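Local coordinates for (R)-specific secondary-alkylsulfatase (Pseudomonas sp., PDB 4AXH), which hydrolyses secondary alkyl sulfates enantioselectively with strict inversion of configuration, giving homochiral (S)-alcohols and sulfate with the help of zinc, at residues 41-45 / 507-511; 247-251 / 354-358; 383-387 / 427-432; 550-554 / 593-597. All coordinates share one frame; numbering follows the deposited sequence.

How the interactions relate
Near the N terminus, helix 39-48 meets the end of helix 495-511 in interaction 1, which closes a loop of 461 residues. Interactions 2 and 3 are both nested inside it and follow one another in series. Interaction 2 joins two loops of the metallo-beta-lactamase region at the zinc site, and interaction 3 crosses helices 362-388 and 420-431 beside the second subunit of the homodimer. Interaction 4 comes after the big loop has closed and sets a helix against a strand in the C-terminal region, again within reach of the second subunit. No two contacts touch. The centres of interactions 1 and 4 lie about 51 Å apart, on opposite sides of the chain's centre.

Interaction 1: residues 41-45 / 507-511; sequences TAAKN and QLGYQ
T41 and Q511 bring their CA atoms to 6.2 Å where the two helical segments run almost parallel, their axes 10.0 Å apart and turned by 15°. The bonding centres on T41 OG1. It gives its hydrogen to Q507 OE1 at 2.9 Å, and it takes one from Q511 NE2 at 2.8 Å, nearly straight and close to the plane of that amide. Two glutamines one turn apart thus grip a single buried hydroxyl, which serves as donor and acceptor at once. With OG1 lying beside its own backbone N (chi1 -75°), T41 turns its methyl the other way, and CG2 rests on Y510 CB at 3.7 Å. Farther along helix 39-48, the amide of N45 sends ND2 to Y510 O at 3.2 Å, approaching from above the carbonyl plane; ND2 also bonds D99 O. K44 crosses the Q511 side chain at about a right angle, its CD 3.6 Å from Q511 OE1. The Q507 amide has further partners, S38 N at OE1 and P36 O at NE2, while the Y510 hydroxyl has its own in Q242 and K35. The whole is a polar pairing of near-parallel helices: the N-terminal helix docks on the last turn of a helix in the alkylsulfatase dimerisation region, where N45 and N102 bond the late carbonyls of Y510 and Q511.

Interaction 2: residues 247-251 / 354-358; sequences SGLFK and QHNWP. With ZN (zinc ion), chain C.
H355 points at L249, and H355 CB and L249 CB come to 4.2 Å, at the dinuclear zinc site of the metallo-beta-lactamase fold. H355 is the first residue of 354-358 to touch the other loop. Its NE2 binds one zinc ion at 2.0 Å, in a site completed by D183, H184, D310 and a water; D310 is also a ligand of the other zinc. F250 holds CG between its backbone N and carbonyl carbon (chi1 41°), which sets its ring alongside the imidazole, centroids 5.8 Å apart and planes inclined by 42°. F250 CD2 lies beside the CE1-ND1 side of the imidazole, 3.9 Å from H355 CE1. L249 O also comes near H355 ND1, as a contact only, since ND1 is hydrogen-bonded elsewhere.

N356 meets L249 directly with its side chain and through a water with its backbone. N356 N donates at 3.2 Å to a water that lies 2.7 Å from L249 O and can donate to it, probably linking the two loops. The side chains cross at about a right angle, with N356 OD1 3.4 Å from L249 CD2. N356 O is taken by N134, while G248 O is bonded by N112. Next in line is W357, which packs against L111 and Q108 of helix 103-111. One face of its indole carries N356 CB, 3.5 Å above the ring plane and displaced toward the rim.

Interaction 3: residues 383-387 / 427-432; sequences ALNLM and VYQRYL
M387 and V427 lie at the heart of an apolar contact. The methionine leaves its helix with CG beside the backbone N (chi1 -81°), runs straight through chi2 and bends only at the thioether, which brings CE over the backbone of the other helix, 3.5 Å from V427 O and close to Y428 N. The same methyl touches V427 CG1, which also meets A383 CB at 3.7 Å. M387 also slides past L432 in the opposite direction, SD against CD1 at 3.8 Å.

This is where helices 362-388 and 420-431 cross, their segments 10.2 Å apart at the axes and inclined by 69°, next to the dimer interface. N385 bonds I558 O of the second subunit through ND2, L384 packs on that same I558, and the backbone of L432 is hydrogen-bonded to the neighbouring chain. V427 also touches L319, a residue of the sulfate-binding site.

Two kinds of aromatic contact accompany the aliphatic ones. L384 lays its branches across one face of Y431: CD1 makes a CH-pi contact 3.9 Å from the ring centroid and CD2 sits nearer the phenol end, 3.7 Å from CZ. R430 CG covers the opposite face of the Y431 ring, V427 CG1 lies in plane at its edge, and the hydroxyl is bonded to N380 OD1. The second kind is Met-aromatic: M387 SD stands obliquely to the Y428 ring, 5.0 Å from its centroid, while M387 CG meets Y428 CD2.

Interaction 4: residues 550-554 / 593-597; sequences DMFFD and TQRVG
Q594 reaches from strand 591-596 to the first turns of helix 549-559, where D550 and D554 supply two acceptors for its amide nitrogen. Q594 NE2 donates to D550 O at 2.9 Å, within about 10° of the amide plane. Q594 NE2 also donates to D554 OD1 at 2.8 Å, with a more bent N-H...O angle of 134°, and it meets the carboxylate from above its plane. D550 O is itself shared, since it also accepts the helical bond from D554 N at 3.1 Å. The Q594 side chain extends fully beyond CG, which carries the amide over to the helix. Q594 OE1 rests against F553 CB at 3.6 Å, with the amide almost perpendicular to the phenyl ring.

Helix and strand run antiparallel here, with segment axes 9.5 Å apart: the helix packs on the edge strand 591-596 of the five-stranded sheet in the C-terminal domain, a member of the SCP2 clan. V596, two residues after Q594, faces the helix as well, and its CG2 touches D550 CB at 3.7 Å. The D550 carboxylate has its partner elsewhere, as OD2 bonds T548 OG1. F553 turns its ring toward W574 and I583 on the sheet. D554 also packs on K331 of the second subunit.

Both hydrogens of NE2 are therefore used, and the two oxygens they meet favour the amide orientation modelled. Because the donor is a neutral amide, the bond probably leaves the D554 charge largely in place.

Interaction 1: residues 41-45 / 507-511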
loop_
_atom_site.group_PDB
_atom_site.type_symbol
_atom_site.label_atom_id
_atom_site.label_comp_id
_atom_site.label_asym_id
_atom_site.label_seq_id
_atom_site.Cartn_x
_atom_site.Cartn_y
_atom_site.Cartn_z
ATOM N N THR A 41 3.101 -8.270 35.283
ATOM C CA THR A 41 4.050 -8.514 34.202
ATOM C C THR A 41 4.779 -9.810 34.486
ATOM O O THR A 41 4.794 -10.680 33.620
ATOM C CB THR A 41 4.986 -7.293 34.019
ATOM O OG1 THR A 41 4.273 -6.240 33.369
ATOM C CG2 THR A 41 6.253 -7.601 33.228
ATOM N N ALA A 42 5.348 -9.957 35.692
ATOM C CA ALA A 42 6.079 -11.158 36.077
ATOM C C ALA A 42 5.205 -12.439 35.998
ATOM O O ALA A 42 5.681 -13.475 35.531
ATOM C CB ALA A 42 6.685 -10.990 37.468
ATOM N N ALA A 43 3.927 -12.349 36.420
ATOM C CA ALA A 43 2.948 -13.437 36.369
ATOM C C ALA A 43 2.623 -13.785 34.908
ATOM O O ALA A 43 2.632 -14.960 34.554
ATOM C CB ALA A 43 1.681 -13.027 37.095
ATOM N N LYS A 44 2.349 -12.765 34.069
ATOM C CA LYS A 44 2.050 -12.894 32.640
ATOM C C LYS A 44 3.188 -13.610 31.874
ATOM O O LYS A 44 2.905 -14.446 31.015
ATOM C CB LYS A 44 1.776 -11.519 32.023
ATOM C CG LYS A 44 0.806 -11.578 30.847
ATOM C CD LYS A 44 1.020 -10.426 29.835
ATOM C CE LYS A 44 0.083 -10.505 28.642
ATOM N NZ LYS A 44 -1.216 -9.819 28.908
ATOM N N ASN A 45 4.463 -13.318 32.216
ATOM C CA ASN A 45 5.617 -13.945 31.583
ATOM C C ASN A 45 5.769 -15.382 32.011
ATOM O O ASN A 45 5.983 -16.242 31.156
ATOM C CB ASN A 45 6.904 -13.142 31.814
ATOM C CG ASN A 45 7.011 -11.878 30.985
ATOM O OD1 ASN A 45 6.403 -11.744 29.917
ATOM N ND2 ASN A 45 7.799 -10.922 31.463
ATOM N N GLN A 507 6.688 -1.641 30.637
ATOM C CA GLN A 507 6.007 -2.864 31.077
ATOM C C GLN A 507 5.500 -3.620 29.861
ATOM O O GLN A 507 5.624 -4.841 29.838
ATOM C CB GLN A 507 4.851 -2.563 32.060
ATOM C CG GLN A 507 5.267 -2.062 33.467
ATOM C CD GLN A 507 6.194 -2.974 34.235
ATOM O OE1 GLN A 507 5.894 -4.147 34.487
ATOM N NE2 GLN A 507 7.325 -2.423 34.690
ATOM N N LEU A 508 5.002 -2.897 28.817
ATOM C CA LEU A 508 4.562 -3.473 27.530
ATOM C C LEU A 508 5.759 -4.111 26.793
ATOM O O LEU A 508 5.590 -5.125 26.112
ATOM C CB LEU A 508 3.879 -2.449 26.624
ATOM C CG LEU A 508 2.515 -1.910 27.098
ATOM C CD1 LEU A 508 2.076 -0.715 26.246
ATOM C CD2 LEU A 508 1.437 -2.973 27.070
ATOM N N GLY A 509 6.943 -3.513 26.964
ATOM C CA GLY A 509 8.204 -3.980 26.406
ATOM C C GLY A 509 8.661 -5.225 27.126
ATOM O O GLY A 509 9.137 -6.165 26.486
ATOM N N TYR A 510 8.498 -5.246 28.479
ATOM C CA TYR A 510 8.820 -6.402 29.316
ATOM C C TYR A 510 7.896 -7.578 28.969
ATOM O O TYR A 510 8.279 -8.727 29.142
ATOM C CB TYR A 510 8.641 -6.064 30.813
ATOM C CG TYR A 510 9.641 -5.093 31.418
ATOM C CD1 TYR A 510 10.910 -4.925 30.864
ATOM C CD2 TYR A 510 9.336 -4.372 32.572
ATOM C CE1 TYR A 510 11.838 -4.045 31.424
ATOM C CE2 TYR A 510 10.246 -3.464 33.122
ATOM C CZ TYR A 510 11.497 -3.302 32.543
ATOM O OH TYR A 510 12.416 -2.426 33.072
ATOM N N GLN A 511 6.681 -7.276 28.476
ATOM C CA GLN A 511 5.628 -8.241 28.173
ATOM C C GLN A 511 5.650 -8.834 26.769
ATOM O O GLN A 511 5.352 -10.018 26.623
ATOM C CB GLN A 511 4.227 -7.636 28.471
ATOM C CG GLN A 511 3.820 -7.655 29.949
ATOM C CD GLN A 511 2.480 -7.013 30.188
ATOM O OE1 GLN A 511 1.613 -6.939 29.292
ATOM N NE2 GLN A 511 2.269 -6.545 31.422
#

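Interaction 2: residues 247-251 / 354-358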
loop_
_atom_site.group_PDB
_atom_site.type_symbol
_atom_site.label_atom_id
_atom_site.label_comp_id
_atom_site.label_asym_id
_atom_site.label_seq_id
_atom_site.Cartn_x
_atom_site.Cartn_y
_atom_site.Cartn_z
ATOM N N SER A 247 16.816 -8.589 18.250
ATOM C CA SER A 247 16.088 -7.959 17.154
ATOM C C SER A 247 15.375 -8.978 16.234
ATOM O O SER A 247 15.071 -8.672 15.074
ATOM C CB SER A 247 16.949 -6.951 16.398
ATOM O OG SER A 247 17.140 -5.778 17.173
ATOM N N GLY A 248 15.042 -10.141 16.801
ATOM C CA GLY A 248 14.274 -11.181 16.135
ATOM C C GLY A 248 15.084 -11.998 15.179
ATOM O O GLY A 248 15.334 -13.169 15.447
ATOM N N LEU A 249 15.511 -11.385 14.070
ATOM C CA LEU A 249 16.309 -12.065 13.052
ATOM C C LEU A 249 17.804 -11.865 13.229
ATOM O O LEU A 249 18.595 -12.343 12.404
ATOM C CB LEU A 249 15.869 -11.642 11.639
ATOM C CG LEU A 249 14.419 -11.857 11.281
ATOM C CD1 LEU A 249 14.115 -11.217 9.945
ATOM C CD2 LEU A 249 14.072 -13.344 11.274
ATOM N N PHE A 250 18.184 -11.106 14.272
ATOM C CA PHE A 250 19.569 -10.772 14.673
ATOM C C PHE A 250 19.544 -10.087 16.013
ATOM O O PHE A 250 18.469 -9.882 16.567
ATOM C CB PHE A 250 20.287 -9.883 13.637
ATOM C CG PHE A 250 19.430 -8.782 13.052
ATOM C CD1 PHE A 250 19.297 -7.561 13.706
ATOM C CD2 PHE A 250 18.731 -8.978 11.857
ATOM C CE1 PHE A 250 18.450 -6.583 13.208
ATOM C CE2 PHE A 250 17.899 -7.987 11.353
ATOM C CZ PHE A 250 17.757 -6.803 12.040
ATOM N N LYS A 251 20.710 -9.707 16.527
ATOM C CA LYS A 251 20.808 -9.043 17.829
ATOM C C LYS A 251 20.414 -7.567 17.763
ATOM O O LYS A 251 19.558 -7.145 18.528
ATOM C CB LYS A 251 22.211 -9.230 18.442
ATOM C CG LYS A 251 22.708 -10.682 18.633
ATOM C CD LYS A 251 21.774 -11.598 19.426
ATOM C CE LYS A 251 21.673 -11.308 20.905
ATOM N NZ LYS A 251 20.316 -11.613 21.423
ATOM N N GLN A 354 19.840 -16.448 5.034
ATOM C CA GLN A 354 20.746 -15.317 5.183
ATOM C C GLN A 354 20.494 -14.541 6.496
ATOM O O GLN A 354 21.082 -13.491 6.761
ATOM C CB GLN A 354 20.768 -14.455 3.909
ATOM C CG GLN A 354 21.162 -15.251 2.649
ATOM C CD GLN A 354 22.591 -15.763 2.738
ATOM O OE1 GLN A 354 22.870 -16.901 3.122
ATOM N NE2 GLN A 354 23.533 -14.924 2.391
ATOM N N HIS A 355 19.645 -15.113 7.330
ATOM C CA HIS A 355 19.380 -14.703 8.688
ATOM C C HIS A 355 19.108 -15.992 9.381
ATOM O O HIS A 355 18.408 -16.834 8.816
ATOM C CB HIS A 355 18.155 -13.791 8.804
ATOM C CG HIS A 355 18.397 -12.414 8.313
ATOM N ND1 HIS A 355 19.254 -11.570 8.964
ATOM C CD2 HIS A 355 17.898 -11.791 7.227
ATOM C CE1 HIS A 355 19.245 -10.455 8.264
ATOM N NE2 HIS A 355 18.437 -10.544 7.209
ATOM N N ASN A 356 19.680 -16.182 10.586
ATOM C CA ASN A 356 19.474 -17.358 11.446
ATOM C C ASN A 356 20.028 -18.707 10.981
ATOM O O ASN A 356 20.752 -18.786 9.997
ATOM C CB ASN A 356 18.025 -17.487 11.897
ATOM C CG ASN A 356 17.400 -16.182 12.291
ATOM O OD1 ASN A 356 16.608 -15.617 11.547
ATOM N ND2 ASN A 356 17.727 -15.691 13.471
ATOM N N TRP A 357 19.678 -19.755 11.722
ATOM C CA TRP A 357 20.165 -21.128 11.634
ATOM C C TRP A 357 19.525 -21.965 10.527
ATOM O O TRP A 357 18.378 -21.692 10.114
ATOM C CB TRP A 357 20.007 -21.840 13.011
ATOM C CG TRP A 357 18.656 -21.650 13.595
ATOM C CD1 TRP A 357 17.543 -22.387 13.360
ATOM C CD2 TRP A 357 18.227 -20.496 14.326
ATOM N NE1 TRP A 357 16.458 -21.808 13.977
ATOM C CE2 TRP A 357 16.844 -20.639 14.562
ATOM C CE3 TRP A 357 18.886 -19.336 14.801
ATOM C CZ2 TRP A 357 16.104 -19.688 15.295
ATOM C CZ3 TRP A 357 18.147 -18.377 15.485
ATOM C CH2 TRP A 357 16.778 -18.559 15.737
ATOM N N PRO A 358 20.200 -23.080 10.127
ATOM C CA PRO A 358 19.622 -23.956 9.105
ATOM C C PRO A 358 18.599 -24.960 9.647
ATOM O O PRO A 358 18.607 -25.247 10.816
ATOM C CB PRO A 358 20.866 -24.715 8.576
ATOM C CG PRO A 358 22.062 -24.073 9.207
ATOM C CD PRO A 358 21.551 -23.545 10.488
HETATM ZN ZN ZN C . 18.396 -9.584 5.481
HETATM O O HOH W 1 20.962 -13.468 11.706
HETATM O O HOH W 2 17.279 -7.936 4.779
#

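Interaction 3: residues 383-387 / 427-432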
loop_
_atom_site.group_PDB
_atom_site.type_symbol
_atom_site.label_atom_id
_atom_site.label_comp_id
_atom_site.label_asym_id
_atom_site.label_seq_id
_atom_site.Cartn_x
_atom_site.Cartn_y
_atom_site.Cartn_z
ATOM N N ALA A 383 -7.461 -12.131 6.435
ATOM C CA ALA A 383 -7.735 -10.713 6.456
ATOM C C ALA A 383 -8.800 -10.388 5.404
ATOM O O ALA A 383 -9.831 -9.814 5.773
ATOM C CB ALA A 383 -6.449 -9.910 6.223
ATOM N N LEU A 384 -8.600 -10.833 4.131
ATOM C CA LEU A 384 -9.552 -10.624 3.028
ATOM C C LEU A 384 -10.928 -11.217 3.378
ATOM O O LEU A 384 -11.964 -10.620 3.078
ATOM C CB LEU A 384 -9.010 -11.275 1.756
ATOM C CG LEU A 384 -8.628 -10.396 0.541
ATOM C CD1 LEU A 384 -8.597 -8.908 0.868
ATOM C CD2 LEU A 384 -7.325 -10.877 -0.097
ATOM N N ASN A 385 -10.932 -12.365 4.077
ATOM C CA ASN A 385 -12.154 -13.013 4.558
ATOM C C ASN A 385 -12.885 -12.064 5.521
ATOM O O ASN A 385 -14.023 -11.687 5.253
ATOM C CB ASN A 385 -11.835 -14.362 5.227
ATOM C CG ASN A 385 -13.053 -15.119 5.698
ATOM O OD1 ASN A 385 -13.497 -14.981 6.846
ATOM N ND2 ASN A 385 -13.625 -15.931 4.821
ATOM N N LEU A 386 -12.212 -11.646 6.602
ATOM C CA LEU A 386 -12.770 -10.766 7.623
ATOM C C LEU A 386 -13.133 -9.361 7.100
ATOM O O LEU A 386 -14.112 -8.789 7.583
ATOM C CB LEU A 386 -11.874 -10.714 8.858
ATOM C CG LEU A 386 -11.725 -12.012 9.656
ATOM C CD1 LEU A 386 -10.703 -11.834 10.798
ATOM C CD2 LEU A 386 -13.059 -12.457 10.294
ATOM N N MET A 387 -12.395 -8.832 6.089
ATOM C CA MET A 387 -12.675 -7.543 5.445
ATOM C C MET A 387 -14.071 -7.636 4.770
ATOM O O MET A 387 -14.930 -6.778 4.988
ATOM C CB MET A 387 -11.599 -7.216 4.380
ATOM C CG MET A 387 -10.298 -6.640 4.930
ATOM S SD MET A 387 -9.147 -6.181 3.573
ATOM C CE MET A 387 -7.770 -7.181 3.975
ATOM N N VAL A 427 -2.475 -5.878 5.604
ATOM C CA VAL A 427 -3.266 -6.495 4.490
ATOM C C VAL A 427 -4.525 -5.598 4.242
ATOM O O VAL A 427 -4.869 -5.351 3.090
ATOM C CB VAL A 427 -3.608 -8.020 4.680
ATOM C CG1 VAL A 427 -4.363 -8.599 3.476
ATOM C CG2 VAL A 427 -2.346 -8.845 4.932
ATOM N N TYR A 428 -5.140 -5.068 5.328
ATOM C CA TYR A 428 -6.255 -4.135 5.274
ATOM C C TYR A 428 -5.800 -2.864 4.562
ATOM O O TYR A 428 -6.480 -2.464 3.628
ATOM C CB TYR A 428 -6.792 -3.817 6.671
ATOM C CG TYR A 428 -8.073 -3.015 6.667
ATOM C CD1 TYR A 428 -8.054 -1.623 6.541
ATOM C CD2 TYR A 428 -9.311 -3.640 6.805
ATOM C CE1 TYR A 428 -9.236 -0.879 6.555
ATOM C CE2 TYR A 428 -10.498 -2.906 6.814
ATOM C CZ TYR A 428 -10.455 -1.528 6.698
ATOM O OH TYR A 428 -11.636 -0.829 6.715
ATOM N N GLN A 429 -4.660 -2.251 4.977
ATOM C CA GLN A 429 -4.054 -1.065 4.345
ATOM C C GLN A 429 -3.793 -1.320 2.843
ATOM O O GLN A 429 -4.207 -0.515 1.999
ATOM C CB GLN A 429 -2.728 -0.674 5.059
ATOM C CG GLN A 429 -1.857 0.341 4.280
ATOM C CD GLN A 429 -0.440 0.497 4.808
ATOM O OE1 GLN A 429 -0.210 0.623 6.019
ATOM N NE2 GLN A 429 0.533 0.568 3.902
ATOM N N ARG A 430 -3.105 -2.442 2.523
ATOM C CA ARG A 430 -2.793 -2.809 1.142
ATOM C C ARG A 430 -4.033 -2.910 0.215
ATOM O O ARG A 430 -3.997 -2.364 -0.875
ATOM C CB ARG A 430 -1.831 -4.023 1.058
ATOM C CG ARG A 430 -2.137 -5.037 -0.037
ATOM C CD ARG A 430 -0.946 -5.532 -0.840
ATOM N NE ARG A 430 -1.459 -6.393 -1.906
ATOM C CZ ARG A 430 -0.970 -6.475 -3.139
ATOM N NH1 ARG A 430 0.082 -5.751 -3.492
ATOM N NH2 ARG A 430 -1.544 -7.271 -4.036
ATOM N N TYR A 431 -5.121 -3.554 0.659
ATOM C CA TYR A 431 -6.317 -3.746 -0.172
ATOM C C TYR A 431 -7.352 -2.646 -0.020
ATOM O O TYR A 431 -8.123 -2.423 -0.949
ATOM C CB TYR A 431 -6.985 -5.123 0.091
ATOM C CG TYR A 431 -6.232 -6.312 -0.451
ATOM C CD1 TYR A 431 -6.310 -6.659 -1.794
ATOM C CD2 TYR A 431 -5.446 -7.104 0.384
ATOM C CE1 TYR A 431 -5.598 -7.751 -2.305
ATOM C CE2 TYR A 431 -4.762 -8.221 -0.107
ATOM C CZ TYR A 431 -4.843 -8.550 -1.454
ATOM O OH TYR A 431 -4.112 -9.631 -1.945
ATOM N N LEU A 432 -7.437 -2.020 1.154
ATOM C CA LEU A 432 -8.451 -0.977 1.376
ATOM C C LEU A 432 -7.871 0.412 1.760
ATOM O O LEU A 432 -8.343 1.439 1.252
ATOM C CB LEU A 432 -9.563 -1.434 2.339
ATOM C CG LEU A 432 -10.332 -2.725 1.943
ATOM C CD1 LEU A 432 -11.324 -3.145 3.027
ATOM C CD2 LEU A 432 -11.051 -2.601 0.604
#

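Interaction 4: residues 550-554 / 593-597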
loop_
_atom_site.group_PDB
_atom_site.type_symbol
_atom_site.label_atom_id
_atom_site.label_comp_id
_atom_site.label_asym_id
_atom_site.label_seq_id
_atom_site.Cartn_x
_atom_site.Cartn_y
_atom_site.Cartn_z
ATOM N N ASP A 550 18.369 12.001 -12.210
ATOM C CA ASP A 550 16.917 11.887 -12.036
ATOM C C ASP A 550 16.529 11.563 -10.594
ATOM O O ASP A 550 15.562 12.130 -10.076
ATOM C CB ASP A 550 16.318 10.857 -13.008
ATOM C CG ASP A 550 17.206 9.661 -13.297
ATOM O OD1 ASP A 550 18.244 9.844 -13.972
ATOM O OD2 ASP A 550 16.879 8.542 -12.819
ATOM N N MET A 551 17.303 10.683 -9.937
ATOM C CA MET A 551 17.092 10.309 -8.540
ATOM C C MET A 551 17.399 11.492 -7.651
ATOM O O MET A 551 16.619 11.799 -6.744
ATOM C CB MET A 551 17.977 9.116 -8.157
ATOM C CG MET A 551 17.355 7.796 -8.518
ATOM S SD MET A 551 18.542 6.462 -8.649
ATOM C CE MET A 551 17.606 5.340 -9.744
ATOM N N PHE A 552 18.518 12.184 -7.941
ATOM C CA PHE A 552 18.929 13.385 -7.227
ATOM C C PHE A 552 17.893 14.521 -7.402
ATOM O O PHE A 552 17.607 15.235 -6.436
ATOM C CB PHE A 552 20.332 13.817 -7.672
ATOM C CG PHE A 552 20.748 15.195 -7.213
ATOM C CD1 PHE A 552 21.132 15.425 -5.893
ATOM C CD2 PHE A 552 20.765 16.265 -8.098
ATOM C CE1 PHE A 552 21.502 16.709 -5.467
ATOM C CE2 PHE A 552 21.146 17.544 -7.673
ATOM C CZ PHE A 552 21.512 17.757 -6.362
ATOM N N PHE A 553 17.330 14.687 -8.615
ATOM C CA PHE A 553 16.343 15.745 -8.839
ATOM C C PHE A 553 14.996 15.504 -8.153
ATOM O O PHE A 553 14.357 16.464 -7.702
ATOM C CB PHE A 553 16.230 16.148 -10.319
ATOM C CG PHE A 553 17.470 16.841 -10.854
ATOM C CD1 PHE A 553 17.991 17.972 -10.220
ATOM C CD2 PHE A 553 18.103 16.380 -12.001
ATOM C CE1 PHE A 553 19.143 18.598 -10.701
ATOM C CE2 PHE A 553 19.245 17.016 -12.491
ATOM C CZ PHE A 553 19.763 18.109 -11.829
ATOM N N ASP A 554 14.618 14.211 -7.995
ATOM C CA ASP A 554 13.409 13.772 -7.295
ATOM C C ASP A 554 13.528 14.152 -5.800
ATOM O O ASP A 554 12.549 14.567 -5.164
ATOM C CB ASP A 554 13.181 12.257 -7.522
ATOM C CG ASP A 554 12.577 11.869 -8.877
ATOM O OD1 ASP A 554 11.979 12.756 -9.549
ATOM O OD2 ASP A 554 12.639 10.666 -9.236
ATOM N N THR A 593 8.985 19.641 -11.318
ATOM C CA THR A 593 8.736 18.486 -12.185
ATOM C C THR A 593 9.946 18.318 -13.122
ATOM O O THR A 593 10.721 19.270 -13.282
ATOM C CB THR A 593 7.356 18.601 -12.907
ATOM O OG1 THR A 593 7.241 19.851 -13.589
ATOM C CG2 THR A 593 6.168 18.463 -11.955
ATOM N N GLN A 594 10.143 17.117 -13.704
ATOM C CA GLN A 594 11.299 16.862 -14.576
ATOM C C GLN A 594 10.988 15.952 -15.752
ATOM O O GLN A 594 10.036 15.173 -15.701
ATOM C CB GLN A 594 12.505 16.326 -13.774
ATOM C CG GLN A 594 12.336 14.920 -13.178
ATOM C CD GLN A 594 13.637 14.298 -12.704
ATOM O OE1 GLN A 594 14.732 14.603 -13.186
ATOM N NE2 GLN A 594 13.542 13.370 -11.768
ATOM N N ARG A 595 11.804 16.048 -16.806
ATOM C CA ARG A 595 11.694 15.259 -18.026
ATOM C C ARG A 595 13.078 14.759 -18.378
ATOM O O ARG A 595 13.927 15.547 -18.790
ATOM C CB ARG A 595 11.160 16.111 -19.192
ATOM C CG ARG A 595 9.729 16.582 -19.072
ATOM C CD ARG A 595 9.371 17.439 -20.258
ATOM N NE ARG A 595 8.072 18.086 -20.075
ATOM C CZ ARG A 595 7.507 18.893 -20.965
ATOM N NH1 ARG A 595 8.114 19.151 -22.118
ATOM N NH2 ARG A 595 6.330 19.450 -20.711
ATOM N N VAL A 596 13.314 13.461 -18.196
ATOM C CA VAL A 596 14.595 12.812 -18.494
ATOM C C VAL A 596 14.650 12.575 -20.002
ATOM O O VAL A 596 13.650 12.156 -20.591
ATOM C CB VAL A 596 14.774 11.508 -17.670
ATOM C CG1 VAL A 596 16.119 10.845 -17.955
ATOM C CG2 VAL A 596 14.615 11.777 -16.173
ATOM N N GLY A 597 15.786 12.911 -20.611
ATOM C CA GLY A 597 16.012 12.784 -22.053
ATOM C C GLY A 597 15.488 13.942 -22.888
ATOM O O GLY A 597 15.567 13.913 -24.121
#